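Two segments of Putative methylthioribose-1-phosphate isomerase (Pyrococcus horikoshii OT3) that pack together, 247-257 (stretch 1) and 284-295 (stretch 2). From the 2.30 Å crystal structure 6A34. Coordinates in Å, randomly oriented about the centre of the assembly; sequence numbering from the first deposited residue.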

ATOM      1  N   ASP A 247       7.540  17.532  -1.587  1.00 34.38           N
ATOM      2  CA  ASP A 247       8.067  17.809  -2.908  1.00 38.25           C
ATOM      3  C   ASP A 247       7.879  19.303  -3.211  1.00 38.81           C
ATOM      4  O   ASP A 247       8.730  19.908  -3.818  1.00 34.18           O
ATOM      5  CB  ASP A 247       7.546  16.806  -3.933  1.00 44.12           C
ATOM      6  CG  ASP A 247       8.114  15.431  -3.587  1.00 57.82           C
ATOM      7  OD1 ASP A 247       9.318  15.186  -3.884  1.00 58.80           O
ATOM      8  OD2 ASP A 247       7.394  14.640  -2.934  1.00 58.32           O
ATOM      9  N   ARG A 248       6.816  19.913  -2.694  1.00 39.06           N
ATOM     10  CA  ARG A 248       6.559  21.307  -2.964  1.00 40.12           C
ATOM     11  C   ARG A 248       5.504  21.856  -1.990  1.00 36.25           C
ATOM     12  O   ARG A 248       4.353  21.415  -1.951  1.00 34.87           O
ATOM     13  CB  ARG A 248       6.118  21.453  -4.423  1.00 45.20           C
ATOM     14  CG  ARG A 248       5.458  22.787  -4.734  1.00 51.65           C
ATOM     15  CD  ARG A 248       5.073  22.915  -6.182  1.00 50.84           C
ATOM     16  NE  ARG A 248       6.278  23.216  -6.913  1.00 64.81           N
ATOM     17  CZ  ARG A 248       6.306  23.736  -8.123  1.00 64.60           C
ATOM     18  NH1 ARG A 248       7.469  24.115  -8.623  1.00 59.84           N
ATOM     19  NH2 ARG A 248       5.180  23.870  -8.811  1.00 65.69           N
ATOM     20  N   ILE A 249       5.901  22.871  -1.232  1.00 34.57           N
ATOM     21  CA  ILE A 249       5.020  23.610  -0.378  1.00 32.46           C
ATOM     22  C   ILE A 249       4.671  24.915  -1.091  1.00 35.36           C
ATOM     23  O   ILE A 249       5.550  25.555  -1.592  1.00 38.04           O
ATOM     24  CB  ILE A 249       5.710  23.867   0.974  1.00 33.15           C
ATOM     25  CG1 ILE A 249       6.200  22.558   1.588  1.00 30.30           C
ATOM     26  CG2 ILE A 249       4.788  24.664   1.894  1.00 33.02           C
ATOM     27  CD1 ILE A 249       6.996  22.699   2.874  1.00 33.09           C
ATOM     28  N   VAL A 250       3.386  25.294  -1.118  1.00 34.37           N
ATOM     29  CA  VAL A 250       2.996  26.537  -1.732  1.00 32.50           C
ATOM     30  C   VAL A 250       2.652  27.571  -0.632  1.00 34.58           C
ATOM     31  O   VAL A 250       2.858  27.322   0.546  1.00 34.71           O
ATOM     32  CB  VAL A 250       1.875  26.279  -2.742  1.00 33.20           C
ATOM     33  CG1 VAL A 250       2.308  25.328  -3.857  1.00 34.98           C
ATOM     34  CG2 VAL A 250       0.637  25.758  -2.071  1.00 32.58           C
ATOM     35  N   ALA A 251       2.124  28.734  -1.021  1.00 32.47           N
ATOM     36  CA  ALA A 251       2.147  29.958  -0.199  1.00 34.58           C
ATOM     37  C   ALA A 251       1.242  29.853   1.031  1.00 34.87           C
ATOM     38  O   ALA A 251       1.509  30.526   2.037  1.00 40.12           O
ATOM     39  CB  ALA A 251       1.749  31.174  -1.019  1.00 33.12           C
ATOM     40  N   ASN A 252       0.164  29.066   0.944  1.00 31.19           N
ATOM     41  CA  ASN A 252      -0.778  28.952   2.057  1.00 31.27           C
ATOM     42  C   ASN A 252      -0.425  27.725   2.913  1.00 32.26           C
ATOM     43  O   ASN A 252      -1.152  27.391   3.812  1.00 29.41           O
ATOM     44  CB  ASN A 252      -2.219  28.812   1.564  1.00 29.01           C
ATOM     45  CG  ASN A 252      -2.460  27.488   0.864  1.00 32.28           C
ATOM     46  OD1 ASN A 252      -1.520  26.771   0.504  1.00 33.83           O
ATOM     47  ND2 ASN A 252      -3.715  27.169   0.620  1.00 28.09           N
ATOM     48  N   GLY A 253       0.655  27.020   2.569  1.00 32.30           N
ATOM     49  CA  GLY A 253       1.092  25.869   3.351  1.00 36.52           C
ATOM     50  C   GLY A 253       0.624  24.524   2.806  1.00 35.30           C
ATOM     51  O   GLY A 253       1.150  23.499   3.240  1.00 36.30           O
ATOM     52  N   ASP A 254      -0.335  24.513   1.866  1.00 35.27           N
ATOM     53  CA  ASP A 254      -0.686  23.264   1.145  1.00 31.82           C
ATOM     54  C   ASP A 254       0.629  22.712   0.596  1.00 32.36           C
ATOM     55  O   ASP A 254       1.523  23.488   0.240  1.00 34.80           O
ATOM     56  CB  ASP A 254      -1.702  23.462   0.013  1.00 30.99           C
ATOM     57  CG  ASP A 254      -3.052  24.037   0.421  1.00 32.55           C
ATOM     58  OD1 ASP A 254      -3.313  24.127   1.633  1.00 28.52           O
ATOM     59  OD2 ASP A 254      -3.821  24.440  -0.491  1.00 32.84           O
ATOM     60  N   PHE A 255       0.787  21.386   0.581  1.00 33.12           N
ATOM     61  CA  PHE A 255       1.990  20.819  -0.014  1.00 31.37           C
ATOM     62  C   PHE A 255       1.684  19.520  -0.764  1.00 29.16           C
ATOM     63  O   PHE A 255       0.757  18.780  -0.432  1.00 28.87           O
ATOM     64  CB  PHE A 255       3.089  20.617   1.033  1.00 29.18           C
ATOM     65  CG  PHE A 255       2.819  19.552   2.061  1.00 28.96           C
ATOM     66  CD1 PHE A 255       1.897  19.758   3.073  1.00 28.44           C
ATOM     67  CD2 PHE A 255       3.515  18.362   2.047  1.00 27.91           C
ATOM     68  CE1 PHE A 255       1.650  18.772   4.018  1.00 29.62           C
ATOM     69  CE2 PHE A 255       3.261  17.384   2.993  1.00 27.77           C
ATOM     70  CZ  PHE A 255       2.317  17.577   3.960  1.00 27.76           C
ATOM     71  N   ALA A 256       2.509  19.289  -1.785  1.00 29.52           N
ATOM     72  CA  ALA A 256       2.575  18.079  -2.560  1.00 30.04           C
ATOM     73  C   ALA A 256       3.631  17.155  -1.957  1.00 29.13           C
ATOM     74  O   ALA A 256       4.698  17.597  -1.564  1.00 30.44           O
ATOM     75  CB  ALA A 256       2.905  18.424  -3.992  1.00 31.46           C
ATOM     76  N   ASN A 257       3.306  15.871  -1.835  1.00 29.52           N
ATOM     77  CA  ASN A 257       4.298  14.886  -1.375  1.00 30.01           C
ATOM     78  C   ASN A 257       3.872  13.539  -1.961  1.00 30.09           C
ATOM     79  O   ASN A 257       2.773  13.458  -2.517  1.00 26.18           O
ATOM     80  CB  ASN A 257       4.465  14.890   0.149  1.00 30.24           C
ATOM     81  CG  ASN A 257       5.732  14.193   0.603  1.00 31.68           C
ATOM     82  OD1 ASN A 257       6.817  14.500   0.106  1.00 28.70           O
ATOM     83  ND2 ASN A 257       5.599  13.206   1.486  1.00 27.50           N
TER
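Stretch 2 284-295: IDMELKSGKDIP

Stretch 1 is a hairpin: a strand that begins at R248 leads into a type I turn from V250 to G253, and the chain returns as a second strand from F255 onward. The two arms are tied by A256 N to R248 O (2.8 Å) and V250 N to D254 O (2.9 Å), and the turn is closed by G253 N to V250 O (3.0 Å). G253 adopts phi/psi of 97/-13, where a CB would be jammed against the preceding carbonyl oxygen. Stretch 2 begins as a short, weakly bonded strand at about 284-285, bends through a type I turn from D285 to L288, and passes into a 3-10 segment at 291-293.

The start of stretch 2 runs parallel to the first strand of the hairpin, with I284 beside I249 (CA to CA 4.6 Å). The firm link here is the hydrogen bond from D285 N to I249 O, 2.7 Å; the same oxygen receives a CA-H...O contact from I284 CA at 3.2 Å, and V250 CA makes another to D285 O at 3.3 Å. Beyond this pairing, stretch 2 follows the hairpin turn, so that A251 N donates to L288 O at 3.0 Å and N252 N makes a weak bond to K289 O at 3.4 Å. The CA atom of G291 then lies 5.1 Å from that of D254.

At this point a side chain takes over from the backbone: D254 OD2 accepts G291 N at 2.7 Å and also N252 ND2 at 2.9 Å, while N252 OD1 receives D254 N at 2.9 Å. The turn is thus braced internally by the same carboxylate that holds the 3-10 segment. An ideal CB on G291 would come within 3.0 Å of D254 OD2, a clash that the glycine avoids.

V250 is central to the apolar packing. Its CG1 meets L288 CB at 3.6 Å and I294 CG1 at 3.8 Å. I294 points toward the hairpin and reaches the returning strand as well, its CG2 lying 4.0 Å from A256 CB; F255, by contrast, points away. I249 and I284 share the other face of the sheet from V250, with I249 CB 4.1 Å from I284 CG1.

The CA-to-CB bond of R248 points sideways, but the end of its side chain comes nearer to stretch 2. D285 OD2 lies over one face of the guanidinium, 3.3 Å from R248 NH2, so this salt bridge rests on charge alone, with no N-H directed at the oxygen.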

ATOM      1  N   ILE A 284       9.687  25.769  -0.885  1.00 42.33           N
ATOM      2  CA  ILE A 284       8.501  26.570  -0.768  1.00 42.38           C
ATOM      3  C   ILE A 284       8.395  27.442  -2.020  1.00 41.14           C
ATOM      4  O   ILE A 284       9.240  28.289  -2.261  1.00 44.31           O
ATOM      5  CB  ILE A 284       8.515  27.397   0.527  1.00 42.84           C
ATOM      6  CG1 ILE A 284       8.737  26.517   1.752  1.00 43.13           C
ATOM      7  CG2 ILE A 284       7.259  28.239   0.667  1.00 47.12           C
ATOM      8  CD1 ILE A 284       9.150  27.292   2.968  1.00 45.23           C
ATOM      9  N   ASP A 285       7.332  27.203  -2.789  1.00 39.72           N
ATOM     10  CA  ASP A 285       7.003  27.916  -3.997  1.00 42.43           C
ATOM     11  C   ASP A 285       5.933  28.954  -3.654  1.00 42.84           C
ATOM     12  O   ASP A 285       4.736  28.652  -3.655  1.00 38.86           O
ATOM     13  CB  ASP A 285       6.546  26.933  -5.080  1.00 46.67           C
ATOM     14  CG  ASP A 285       6.237  27.532  -6.438  1.00 49.83           C
ATOM     15  OD1 ASP A 285       6.411  28.753  -6.603  1.00 45.59           O
ATOM     16  OD2 ASP A 285       5.809  26.756  -7.318  1.00 60.00           O
ATOM     17  N   MET A 286       6.390  30.188  -3.409  1.00 49.78           N
ATOM     18  CA  MET A 286       5.545  31.291  -2.971  1.00 52.59           C
ATOM     19  C   MET A 286       4.778  31.899  -4.162  1.00 51.91           C
ATOM     20  O   MET A 286       3.872  32.702  -3.964  1.00 49.98           O
ATOM     21  CB  MET A 286       6.383  32.355  -2.251  1.00 54.05           C
ATOM     22  CG  MET A 286       5.705  32.866  -1.003  1.00 60.29           C
ATOM     23  SD  MET A 286       5.713  31.650   0.354  1.00 56.57           S
ATOM     24  CE  MET A 286       6.666  32.570   1.554  1.00 67.52           C
ATOM     25  N   GLU A 287       5.100  31.466  -5.388  1.00 55.62           N
ATOM     26  CA  GLU A 287       4.369  31.873  -6.602  1.00 61.47           C
ATOM     27  C   GLU A 287       2.947  31.296  -6.622  1.00 64.27           C
ATOM     28  O   GLU A 287       2.042  31.959  -7.132  1.00 67.67           O
ATOM     29  CB  GLU A 287       5.076  31.407  -7.880  1.00 66.32           C
ATOM     30  CG  GLU A 287       5.640  32.540  -8.713  1.00 78.13           C
ATOM     31  CD  GLU A 287       6.886  33.171  -8.123  1.00 82.39           C
ATOM     32  OE1 GLU A 287       6.779  33.818  -7.054  1.00 76.65           O
ATOM     33  OE2 GLU A 287       7.965  32.991  -8.725  1.00 90.23           O
ATOM     34  N   LEU A 288       2.767  30.050  -6.152  1.00 56.99           N
ATOM     35  CA  LEU A 288       1.439  29.390  -6.163  1.00 50.59           C
ATOM     36  C   LEU A 288       0.715  29.690  -4.845  1.00 43.09           C
ATOM     37  O   LEU A 288       1.308  29.604  -3.784  1.00 42.74           O
ATOM     38  CB  LEU A 288       1.598  27.878  -6.360  1.00 47.74           C
ATOM     39  CG  LEU A 288       2.377  27.404  -7.589  1.00 51.38           C
ATOM     40  CD1 LEU A 288       2.375  25.884  -7.649  1.00 50.39           C
ATOM     41  CD2 LEU A 288       1.803  27.957  -8.891  1.00 53.31           C
ATOM     42  N   LYS A 289      -0.579  30.011  -4.922  1.00 47.23           N
ATOM     43  CA  LYS A 289      -1.342  30.480  -3.774  1.00 51.62           C
ATOM     44  C   LYS A 289      -1.862  29.286  -2.957  1.00 47.31           C
ATOM     45  O   LYS A 289      -1.975  29.372  -1.744  1.00 41.71           O
ATOM     46  CB  LYS A 289      -2.520  31.345  -4.224  1.00 64.29           C
ATOM     47  CG  LYS A 289      -2.162  32.714  -4.802  1.00 75.84           C
ATOM     48  CD  LYS A 289      -3.397  33.477  -5.308  1.00 85.37           C
ATOM     49  CE  LYS A 289      -3.098  34.606  -6.287  1.00 90.93           C
ATOM     50  NZ  LYS A 289      -4.057  34.686  -7.424  1.00 75.93           N
ATOM     51  N   SER A 290      -2.201  28.184  -3.630  1.00 41.53           N
ATOM     52  CA  SER A 290      -2.829  27.066  -2.983  1.00 40.24           C
ATOM     53  C   SER A 290      -2.606  25.766  -3.765  1.00 40.81           C
ATOM     54  O   SER A 290      -2.126  25.740  -4.920  1.00 43.74           O
ATOM     55  CB  SER A 290      -4.291  27.328  -2.737  1.00 37.44           C
ATOM     56  OG  SER A 290      -5.060  26.842  -3.806  1.00 42.01           O
ATOM     57  N   GLY A 291      -2.926  24.673  -3.074  1.00 41.57           N
ATOM     58  CA  GLY A 291      -2.701  23.307  -3.536  1.00 42.09           C
ATOM     59  C   GLY A 291      -3.354  23.018  -4.877  1.00 37.87           C
ATOM     60  O   GLY A 291      -2.773  22.290  -5.685  1.00 39.43           O
ATOM     61  N   LYS A 292      -4.511  23.630  -5.143  1.00 41.89           N
ATOM     62  CA  LYS A 292      -5.280  23.364  -6.399  1.00 50.24           C
ATOM     63  C   LYS A 292      -4.496  23.820  -7.650  1.00 48.27           C
ATOM     64  O   LYS A 292      -4.824  23.392  -8.764  1.00 47.22           O
ATOM     65  CB  LYS A 292      -6.690  23.965  -6.350  1.00 55.07           C
ATOM     66  CG  LYS A 292      -6.800  25.365  -5.757  1.00 68.86           C
ATOM     67  CD  LYS A 292      -7.870  26.242  -6.381  1.00 77.30           C
ATOM     68  CE  LYS A 292      -7.616  26.501  -7.856  1.00 82.39           C
ATOM     69  NZ  LYS A 292      -7.886  27.908  -8.221  1.00 81.12           N
ATOM     70  N   ASP A 293      -3.436  24.617  -7.460  1.00 47.66           N
ATOM     71  CA  ASP A 293      -2.553  25.102  -8.553  1.00 50.04           C
ATOM     72  C   ASP A 293      -1.366  24.153  -8.794  1.00 46.91           C
ATOM     73  O   ASP A 293      -0.588  24.381  -9.706  1.00 43.52           O
ATOM     74  CB  ASP A 293      -2.011  26.514  -8.260  1.00 47.72           C
ATOM     75  CG  ASP A 293      -3.075  27.529  -7.861  1.00 52.05           C
ATOM     76  OD1 ASP A 293      -4.183  27.511  -8.498  1.00 49.11           O
ATOM     77  OD2 ASP A 293      -2.809  28.328  -6.901  1.00 51.60           O
ATOM     78  N   ILE A 294      -1.181  23.131  -7.948  1.00 44.43           N
ATOM     79  CA  ILE A 294      -0.122  22.150  -8.175  1.00 47.05           C
ATOM     80  C   ILE A 294      -0.623  21.146  -9.204  1.00 46.09           C
ATOM     81  O   ILE A 294      -1.667  20.532  -9.007  1.00 48.16           O
ATOM     82  CB  ILE A 294       0.304  21.454  -6.872  1.00 49.67           C
ATOM     83  CG1 ILE A 294       0.701  22.464  -5.795  1.00 46.09           C
ATOM     84  CG2 ILE A 294       1.428  20.466  -7.147  1.00 45.87           C
ATOM     85  CD1 ILE A 294       0.735  21.873  -4.408  1.00 47.21           C
ATOM     86  N   PRO A 295       0.054  21.010 -10.368  1.00 54.42           N
ATOM     87  CA  PRO A 295      -0.389  20.067 -11.396  1.00 51.67           C
ATOM     88  C   PRO A 295      -0.047  18.631 -10.975  1.00 51.35           C
ATOM     89  O   PRO A 295       1.056  18.415 -10.492  1.00 46.33           O
ATOM     90  CB  PRO A 295       0.421  20.480 -12.636  1.00 52.08           C
ATOM     91  CG  PRO A 295       1.691  21.097 -12.061  1.00 53.02           C
ATOM     92  CD  PRO A 295       1.267  21.759 -10.763  1.00 51.81           C
TER